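Local coordinates for iodotyrosine deiodinase (Thermotoga neapolitana DSM 4359, PDB 6PZ0), which uses FMN and NADPH to strip halogen from halotyrosines such as 3-iodo-L-tyrosine and 3,5-diiodo-L-tyrosine, releasing L-tyrosine and halide, at residues A[92-97]-A[134-139]; A[138-143]-A[159-164]. All coordinates share one frame; numbering follows the deposited sequence.

Contact 1. Residues A[92-97]-A[134-139]; sequences KPFLKE and GSVPYT. With FMN (flavin mononucleotide), chain C; TYR (tyrosine), chain D.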
loop_
_atom_site.group_PDB
_atom_site.type_symbol
_atom_site.label_atom_id
_atom_site.label_comp_id
_atom_site.label_asym_id
_atom_site.label_seq_id
_atom_site.Cartn_x
_atom_site.Cartn_y
_atom_site.Cartn_z
ATOM N N LYS A 92 -8.064 15.499 17.957
ATOM C CA LYS A 92 -8.513 14.477 17.008
ATOM C C LYS A 92 -9.900 14.004 17.347
ATOM O O LYS A 92 -10.097 12.835 17.722
ATOM C CB LYS A 92 -7.548 13.303 16.996
ATOM C CG LYS A 92 -6.120 13.673 16.657
ATOM C CD LYS A 92 -5.992 14.355 15.258
ATOM C CE LYS A 92 -4.711 15.126 15.108
ATOM N NZ LYS A 92 -4.794 16.151 13.971
ATOM N N PRO A 93 -10.882 14.903 17.211
ATOM C CA PRO A 93 -12.268 14.572 17.537
ATOM C C PRO A 93 -12.816 13.409 16.712
ATOM O O PRO A 93 -13.722 12.738 17.201
ATOM C CB PRO A 93 -13.027 15.868 17.230
ATOM C CG PRO A 93 -12.144 16.635 16.303
ATOM C CD PRO A 93 -10.746 16.267 16.662
ATOM N N PHE A 94 -12.282 13.140 15.517
ATOM C CA PHE A 94 -12.841 12.081 14.706
ATOM C C PHE A 94 -12.590 10.717 15.324
ATOM O O PHE A 94 -13.277 9.765 14.977
ATOM C CB PHE A 94 -12.300 12.092 13.271
ATOM C CG PHE A 94 -10.790 12.170 13.167
ATOM C CD1 PHE A 94 -10.003 11.050 13.325
ATOM C CD2 PHE A 94 -10.176 13.367 12.870
ATOM C CE1 PHE A 94 -8.627 11.122 13.221
ATOM C CE2 PHE A 94 -8.794 13.465 12.759
ATOM C CZ PHE A 94 -8.014 12.339 12.923
ATOM N N LEU A 95 -11.633 10.620 16.247
ATOM C CA LEU A 95 -11.368 9.351 16.910
ATOM C C LEU A 95 -12.478 8.970 17.888
ATOM O O LEU A 95 -12.620 7.800 18.269
ATOM C CB LEU A 95 -10.044 9.420 17.646
ATOM C CG LEU A 95 -8.813 9.570 16.754
ATOM C CD1 LEU A 95 -7.582 9.712 17.582
ATOM C CD2 LEU A 95 -8.667 8.336 15.804
ATOM N N LYS A 96 -13.247 9.966 18.324
ATOM C CA LYS A 96 -14.473 9.701 19.064
ATOM C C LYS A 96 -15.698 9.677 18.135
ATOM O O LYS A 96 -16.600 8.863 18.319
ATOM C CB LYS A 96 -14.673 10.752 20.161
ATOM C CG LYS A 96 -15.909 10.531 21.025
ATOM C CD LYS A 96 -15.772 9.280 21.905
ATOM C CE LYS A 96 -16.929 9.154 22.896
ATOM N NZ LYS A 96 -17.047 10.319 23.811
ATOM N N GLU A 97 -15.748 10.556 17.139
ATOM C CA GLU A 97 -16.994 10.744 16.398
ATOM C C GLU A 97 -17.238 9.634 15.387
ATOM O O GLU A 97 -18.383 9.308 15.054
ATOM C CB GLU A 97 -17.006 12.107 15.698
ATOM C CG GLU A 97 -16.963 13.309 16.668
ATOM C CD GLU A 97 -17.872 13.150 17.897
ATOM O OE1 GLU A 97 -19.072 12.837 17.728
ATOM O OE2 GLU A 97 -17.385 13.339 19.035
ATOM N N GLY A 134 -16.216 6.885 4.508
ATOM C CA GLY A 134 -15.072 7.761 4.488
ATOM C C GLY A 134 -14.059 7.274 5.499
ATOM O O GLY A 134 -14.395 6.568 6.446
ATOM N N SER A 135 -12.814 7.672 5.307
ATOM C CA SER A 135 -11.795 7.356 6.284
ATOM C C SER A 135 -10.596 8.269 6.143
ATOM O O SER A 135 -10.569 9.190 5.316
ATOM C CB SER A 135 -11.340 5.896 6.178
ATOM O OG SER A 135 -10.587 5.542 7.330
ATOM N N VAL A 136 -9.646 8.069 7.030
ATOM C CA VAL A 136 -8.384 8.801 6.994
ATOM C C VAL A 136 -7.336 7.869 7.591
ATOM O O VAL A 136 -7.583 7.254 8.615
ATOM C CB VAL A 136 -8.415 10.166 7.758
ATOM C CG1 VAL A 136 -8.954 10.020 9.152
ATOM C CG2 VAL A 136 -7.024 10.758 7.801
ATOM N N PRO A 137 -6.187 7.710 6.917
ATOM C CA PRO A 137 -5.133 6.897 7.516
ATOM C C PRO A 137 -4.502 7.680 8.627
ATOM O O PRO A 137 -3.685 8.556 8.385
ATOM C CB PRO A 137 -4.157 6.667 6.375
ATOM C CG PRO A 137 -4.910 6.997 5.131
ATOM C CD PRO A 137 -5.875 8.050 5.523
ATOM N N TYR A 138 -4.942 7.421 9.838
ATOM C CA TYR A 138 -4.478 8.220 10.953
ATOM C C TYR A 138 -3.280 7.545 11.598
ATOM O O TYR A 138 -3.348 6.395 12.010
ATOM C CB TYR A 138 -5.592 8.460 11.966
ATOM C CG TYR A 138 -5.018 9.184 13.134
ATOM C CD1 TYR A 138 -4.473 10.457 12.983
ATOM C CD2 TYR A 138 -4.964 8.589 14.375
ATOM C CE1 TYR A 138 -3.904 11.108 14.060
ATOM C CE2 TYR A 138 -4.396 9.221 15.443
ATOM C CZ TYR A 138 -3.869 10.490 15.282
ATOM O OH TYR A 138 -3.282 11.124 16.338
ATOM N N THR A 139 -2.184 8.294 11.693
ATOM C CA THR A 139 -0.934 7.770 12.197
ATOM C C THR A 139 -0.402 8.702 13.278
ATOM O O THR A 139 0.267 9.669 12.969
ATOM C CB THR A 139 0.109 7.634 11.069
ATOM O OG1 THR A 139 0.308 8.906 10.453
ATOM C CG2 THR A 139 -0.374 6.657 9.995
HETATM N N1 FMN C . -4.192 12.621 7.985
HETATM C C2 FMN C . -4.290 13.120 9.235
HETATM O O2 FMN C . -5.132 13.962 9.479
HETATM N N3 FMN C . -3.449 12.671 10.205
HETATM C C4 FMN C . -2.509 11.710 9.963
HETATM O O4 FMN C . -1.775 11.337 10.885
HETATM C C4A FMN C . -2.398 11.194 8.674
HETATM N N5 FMN C . -1.455 10.229 8.388
HETATM C C5A FMN C . -1.384 9.699 7.116
HETATM C C6 FMN C . -0.439 8.716 6.859
HETATM C C7 FMN C . -0.337 8.164 5.586
HETATM C C7M FMN C . 0.684 7.091 5.342
HETATM C C8 FMN C . -1.196 8.619 4.590
HETATM C C8M FMN C . -1.102 7.992 3.227
HETATM C C9 FMN C . -2.142 9.609 4.836
HETATM C C9A FMN C . -2.238 10.167 6.114
HETATM N N10 FMN C . -3.174 11.181 6.398
HETATM C C10 FMN C . -3.258 11.656 7.696
HETATM C "C1'" FMN C . -4.109 11.695 5.354
HETATM C "C2'" FMN C . -3.373 12.683 4.417
HETATM O "O2'" FMN C . -3.226 13.954 5.030
HETATM C "C3'" FMN C . -4.112 12.806 3.086
HETATM O "O3'" FMN C . -4.033 11.558 2.447
HETATM C "C4'" FMN C . -3.539 13.894 2.158
HETATM O "O4'" FMN C . -3.733 15.150 2.766
HETATM C "C5'" FMN C . -4.262 13.887 0.836
HETATM O "O5'" FMN C . -5.641 14.028 1.079
HETATM P P FMN C . -6.648 14.076 -0.133
HETATM O O1P FMN C . -8.036 14.384 0.439
HETATM O O2P FMN C . -6.676 12.731 -0.815
HETATM O O3P FMN C . -6.191 15.118 -1.139
HETATM N N TYR D . -0.477 12.906 12.734
HETATM C CA TYR D . -0.589 14.368 12.816
HETATM C C TYR D . -2.041 14.817 12.749
HETATM O O TYR D . -2.340 16.011 12.899
HETATM C CB TYR D . 0.232 15.029 11.707
HETATM C CG TYR D . -0.106 14.630 10.289
HETATM C CD1 TYR D . -1.237 15.117 9.653
HETATM C CD2 TYR D . 0.738 13.796 9.568
HETATM C CE1 TYR D . -1.537 14.761 8.343
HETATM C CE2 TYR D . 0.453 13.456 8.244
HETATM C CZ TYR D . -0.685 13.930 7.656
HETATM O OH TYR D . -0.968 13.571 6.358
HETATM O OXT TYR D . -2.935 13.981 12.535
#

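Contact 2. Residues A[138-143]-A[159-164]; sequences YTPPDF and EVILPV. With FMN (flavin mononucleotide), chain C; TYR (tyrosine), chain D.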
loop_
_atom_site.group_PDB
_atom_site.type_symbol
_atom_site.label_atom_id
_atom_site.label_comp_id
_atom_site.label_asym_id
_atom_site.label_seq_id
_atom_site.Cartn_x
_atom_site.Cartn_y
_atom_site.Cartn_z
ATOM N N TYR A 138 -4.942 7.421 9.838
ATOM C CA TYR A 138 -4.478 8.220 10.953
ATOM C C TYR A 138 -3.280 7.545 11.598
ATOM O O TYR A 138 -3.348 6.395 12.010
ATOM C CB TYR A 138 -5.592 8.460 11.966
ATOM C CG TYR A 138 -5.018 9.184 13.134
ATOM C CD1 TYR A 138 -4.473 10.457 12.983
ATOM C CD2 TYR A 138 -4.964 8.589 14.375
ATOM C CE1 TYR A 138 -3.904 11.108 14.060
ATOM C CE2 TYR A 138 -4.396 9.221 15.443
ATOM C CZ TYR A 138 -3.869 10.490 15.282
ATOM O OH TYR A 138 -3.282 11.124 16.338
ATOM N N THR A 139 -2.184 8.294 11.693
ATOM C CA THR A 139 -0.934 7.770 12.197
ATOM C C THR A 139 -0.402 8.702 13.278
ATOM O O THR A 139 0.267 9.669 12.969
ATOM C CB THR A 139 0.109 7.634 11.069
ATOM O OG1 THR A 139 0.308 8.906 10.453
ATOM C CG2 THR A 139 -0.374 6.657 9.995
ATOM N N PRO A 140 -0.709 8.420 14.550
ATOM C CA PRO A 140 -0.167 9.252 15.636
ATOM C C PRO A 140 1.336 9.058 15.778
ATOM O O PRO A 140 1.871 8.089 15.264
ATOM C CB PRO A 140 -0.896 8.741 16.868
ATOM C CG PRO A 140 -1.190 7.300 16.536
ATOM C CD PRO A 140 -1.447 7.262 15.057
ATOM N N PRO A 141 2.014 9.972 16.479
ATOM C CA PRO A 141 3.473 9.917 16.607
ATOM C C PRO A 141 3.966 8.642 17.254
ATOM O O PRO A 141 5.046 8.157 16.907
ATOM C CB PRO A 141 3.801 11.116 17.500
ATOM C CG PRO A 141 2.660 12.042 17.361
ATOM C CD PRO A 141 1.446 11.187 17.088
ATOM N N ASP A 142 3.187 8.134 18.204
ATOM C CA ASP A 142 3.554 6.956 18.964
ATOM C C ASP A 142 2.369 6.007 18.947
ATOM O O ASP A 142 1.242 6.405 19.213
ATOM C CB ASP A 142 3.943 7.323 20.401
ATOM C CG ASP A 142 4.439 6.127 21.206
ATOM O OD1 ASP A 142 4.948 5.147 20.607
ATOM O OD2 ASP A 142 4.325 6.176 22.451
ATOM N N PHE A 143 2.635 4.760 18.594
ATOM C CA PHE A 143 1.586 3.746 18.513
ATOM C C PHE A 143 1.597 2.825 19.718
ATOM O O PHE A 143 0.643 2.076 19.931
ATOM C CB PHE A 143 1.753 2.906 17.261
ATOM C CG PHE A 143 0.979 3.395 16.073
ATOM C CD1 PHE A 143 -0.392 3.559 16.132
ATOM C CD2 PHE A 143 1.622 3.618 14.879
ATOM C CE1 PHE A 143 -1.104 3.962 15.014
ATOM C CE2 PHE A 143 0.918 4.025 13.757
ATOM C CZ PHE A 143 -0.442 4.190 13.827
ATOM N N GLU A 159 -0.265 -0.541 12.377
ATOM C CA GLU A 159 0.162 0.293 11.255
ATOM C C GLU A 159 -0.585 1.599 11.129
ATOM O O GLU A 159 -0.011 2.652 10.797
ATOM C CB GLU A 159 -0.011 -0.474 9.964
ATOM C CG GLU A 159 0.940 -1.652 9.874
ATOM C CD GLU A 159 2.377 -1.219 9.684
ATOM O OE1 GLU A 159 2.642 -0.035 9.362
ATOM O OE2 GLU A 159 3.261 -2.068 9.867
ATOM N N VAL A 160 -1.889 1.530 11.312
ATOM C CA VAL A 160 -2.710 2.689 11.054
ATOM C C VAL A 160 -4.027 2.563 11.775
ATOM O O VAL A 160 -4.531 1.469 11.967
ATOM C CB VAL A 160 -2.943 2.883 9.525
ATOM C CG1 VAL A 160 -3.659 1.731 8.926
ATOM C CG2 VAL A 160 -3.704 4.162 9.220
ATOM N N ILE A 161 -4.562 3.703 12.180
ATOM C CA ILE A 161 -5.928 3.825 12.664
ATOM C C ILE A 161 -6.775 4.432 11.565
ATOM O O ILE A 161 -6.494 5.540 11.121
ATOM C CB ILE A 161 -5.985 4.710 13.930
ATOM C CG1 ILE A 161 -5.175 4.043 15.036
ATOM C CG2 ILE A 161 -7.446 4.944 14.376
ATOM C CD1 ILE A 161 -4.876 4.969 16.171
ATOM N N LEU A 162 -7.775 3.686 11.097
ATOM C CA LEU A 162 -8.695 4.150 10.078
ATOM C C LEU A 162 -10.052 4.395 10.690
ATOM O O LEU A 162 -10.831 3.472 10.830
ATOM C CB LEU A 162 -8.824 3.125 8.945
ATOM C CG LEU A 162 -7.567 2.865 8.129
ATOM C CD1 LEU A 162 -7.769 1.649 7.247
ATOM C CD2 LEU A 162 -7.290 4.065 7.272
ATOM N N PRO A 163 -10.332 5.640 11.097
ATOM C CA PRO A 163 -11.701 5.957 11.486
ATOM C C PRO A 163 -12.577 5.739 10.264
ATOM O O PRO A 163 -12.168 6.142 9.186
ATOM C CB PRO A 163 -11.643 7.446 11.882
ATOM C CG PRO A 163 -10.151 7.752 12.021
ATOM C CD PRO A 163 -9.471 6.836 11.064
ATOM N N VAL A 164 -13.723 5.103 10.424
ATOM C CA VAL A 164 -14.601 4.789 9.314
ATOM C C VAL A 164 -16.013 5.164 9.694
ATOM O O VAL A 164 -16.479 4.855 10.787
ATOM C CB VAL A 164 -14.539 3.299 8.956
ATOM C CG1 VAL A 164 -15.541 2.975 7.878
ATOM C CG2 VAL A 164 -13.150 2.946 8.485
HETATM N N1 FMN C . -4.192 12.621 7.985
HETATM C C2 FMN C . -4.290 13.120 9.235
HETATM O O2 FMN C . -5.132 13.962 9.479
HETATM N N3 FMN C . -3.449 12.671 10.205
HETATM C C4 FMN C . -2.509 11.710 9.963
HETATM O O4 FMN C . -1.775 11.337 10.885
HETATM C C4A FMN C . -2.398 11.194 8.674
HETATM N N5 FMN C . -1.455 10.229 8.388
HETATM C C5A FMN C . -1.384 9.699 7.116
HETATM C C6 FMN C . -0.439 8.716 6.859
HETATM C C7 FMN C . -0.337 8.164 5.586
HETATM C C7M FMN C . 0.684 7.091 5.342
HETATM C C8 FMN C . -1.196 8.619 4.590
HETATM C C8M FMN C . -1.102 7.992 3.227
HETATM C C9 FMN C . -2.142 9.609 4.836
HETATM C C9A FMN C . -2.238 10.167 6.114
HETATM N N10 FMN C . -3.174 11.181 6.398
HETATM C C10 FMN C . -3.258 11.656 7.696
HETATM C "C1'" FMN C . -4.109 11.695 5.354
HETATM C "C2'" FMN C . -3.373 12.683 4.417
HETATM O "O2'" FMN C . -3.226 13.954 5.030
HETATM C "C3'" FMN C . -4.112 12.806 3.086
HETATM O "O3'" FMN C . -4.033 11.558 2.447
HETATM C "C4'" FMN C . -3.539 13.894 2.158
HETATM O "O4'" FMN C . -3.733 15.150 2.766
HETATM C "C5'" FMN C . -4.262 13.887 0.836
HETATM O "O5'" FMN C . -5.641 14.028 1.079
HETATM P P FMN C . -6.648 14.076 -0.133
HETATM O O1P FMN C . -8.036 14.384 0.439
HETATM O O2P FMN C . -6.676 12.731 -0.815
HETATM O O3P FMN C . -6.191 15.118 -1.139
HETATM N N TYR D . -0.477 12.906 12.734
HETATM C CA TYR D . -0.589 14.368 12.816
HETATM C C TYR D . -2.041 14.817 12.749
HETATM O O TYR D . -2.340 16.011 12.899
HETATM C CB TYR D . 0.232 15.029 11.707
HETATM C CG TYR D . -0.106 14.630 10.289
HETATM C CD1 TYR D . -1.237 15.117 9.653
HETATM C CD2 TYR D . 0.738 13.796 9.568
HETATM C CE1 TYR D . -1.537 14.761 8.343
HETATM C CE2 TYR D . 0.453 13.456 8.244
HETATM C CZ TYR D . -0.685 13.930 7.656
HETATM O OH TYR D . -0.968 13.571 6.358
HETATM O OXT TYR D . -2.935 13.981 12.535
#

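Contact 1. Residues A[92-97]-A[134-139]
Phe94 drives the edge of its ring at a face of the Tyr138 ring: the two planes stand 76° apart with centroids separated by 5.6 Å, a T-shaped pair. Its CE1 and CZ do the touching, CZ coming within 4.0 Å of Tyr138 CD1. The first torsion places the ring here, holding CG between the backbone N and the carbonyl carbon (chi1 50°). One face of the Phe94 ring then lies under Lys92 CB near its rim, and the opposite face takes Val136 CG1, also off-centre. Next along the short helix, Leu95 crosses the Tyr138 ring at about a right angle; its CD1 reaches Tyr138 CE2 at 3.9 Å and its CD2 lies against Tyr138 CD2.

Lys92 covers the phenol end. Its CG sits 3.8 Å from Tyr138 OH, and a bend at chi2 (-59°) carries the rest of the chain past the ring, with Lys92 CD near Tyr138 CE1. NZ thereby arrives at the carboxylate of the bound tyrosine and gives a hydrogen bond of 2.7 Å to its O; the backbone O of Thr89 takes another bond from NZ. The phenol itself is bonded to Glu68, which also binds the ligand. The other methyl of Val136, CG2, lies 3.4 Å from FMN N1.

Across the two segments the packing is apolar, while the lysine end is turned to the bound tyrosine and the phenol to Glu68: the aromatic pair backs a binding site in which the lysine probably offsets the charge of the substrate carboxylate.

Contact 2. Residues A[138-143]-A[159-164]
Two backbone bonds join Tyr138 to Ile161 as an antiparallel hydrogen-bonded pair: Tyr138 N gives to Ile161 O at 2.8 Å, and Ile161 N returns a bond to Tyr138 O at 3.0 Å. It is a single bridge, after which the 138-143 chain leaves the strand.

Followed outward, Tyr138 runs beside Ile161, pointing the same way. CB lies against Ile161 O and, farther off, Pro163 CD. The ring then splits its neighbours: Tyr138 CD2 lies 4.0 Å from both Ile161 CB and Ile161 CD1, while Tyr138 CD1 stands 3.5 Å from FMN O4. Farther out CE1 reaches OXT of the bound tyrosine, which lies at the ring edge in plane. With an alanine at Tyr138, a gap is likely to open between Ile161 and the ligands, and Glu68 to lose its phenol partner.

Phe143 slides past Ile161 in the opposite direction, its CE1 4.1 Å from Ile161 CG1, while Phe143 CE2 lies 3.4 Å from Glu159 O. That carbonyl belongs to a classic beta bulge, where Glu159 and Val160 both face Val104.

Thr139 N donates to FMN O4 at 3.2 Å, nearly straight (165°), and Thr139 OG1 lies 3.0 Å from FMN N5. The pairing with strand 159-164 probably helps to set Thr139 N, and with it the hydroxyl, at the N5 and O4 side of the flavin.

Overall arrangement
Contacts 1 and 2 share Tyr138 and Thr139, and their centres are about 8 Å apart. Contact 1 packs the 94-97 helix against the chain leaving strand 134-135; contact 2 ties that same chain to strand 156-165, its neighbour in the antiparallel sheet. They also meet directly: in the given conformer Ser135 OG lies close to Pro163 O, probably a hydrogen bond, and Val136 O packs 3.1 Å from Pro163 CD. Both reach FMN and the bound tyrosine. Tyr72 and Met41 N of the second subunit also hydrogen-bond the tyrosine, and Thr139 packs on Tyr112 of that subunit, which places this pocket at the dimer interface.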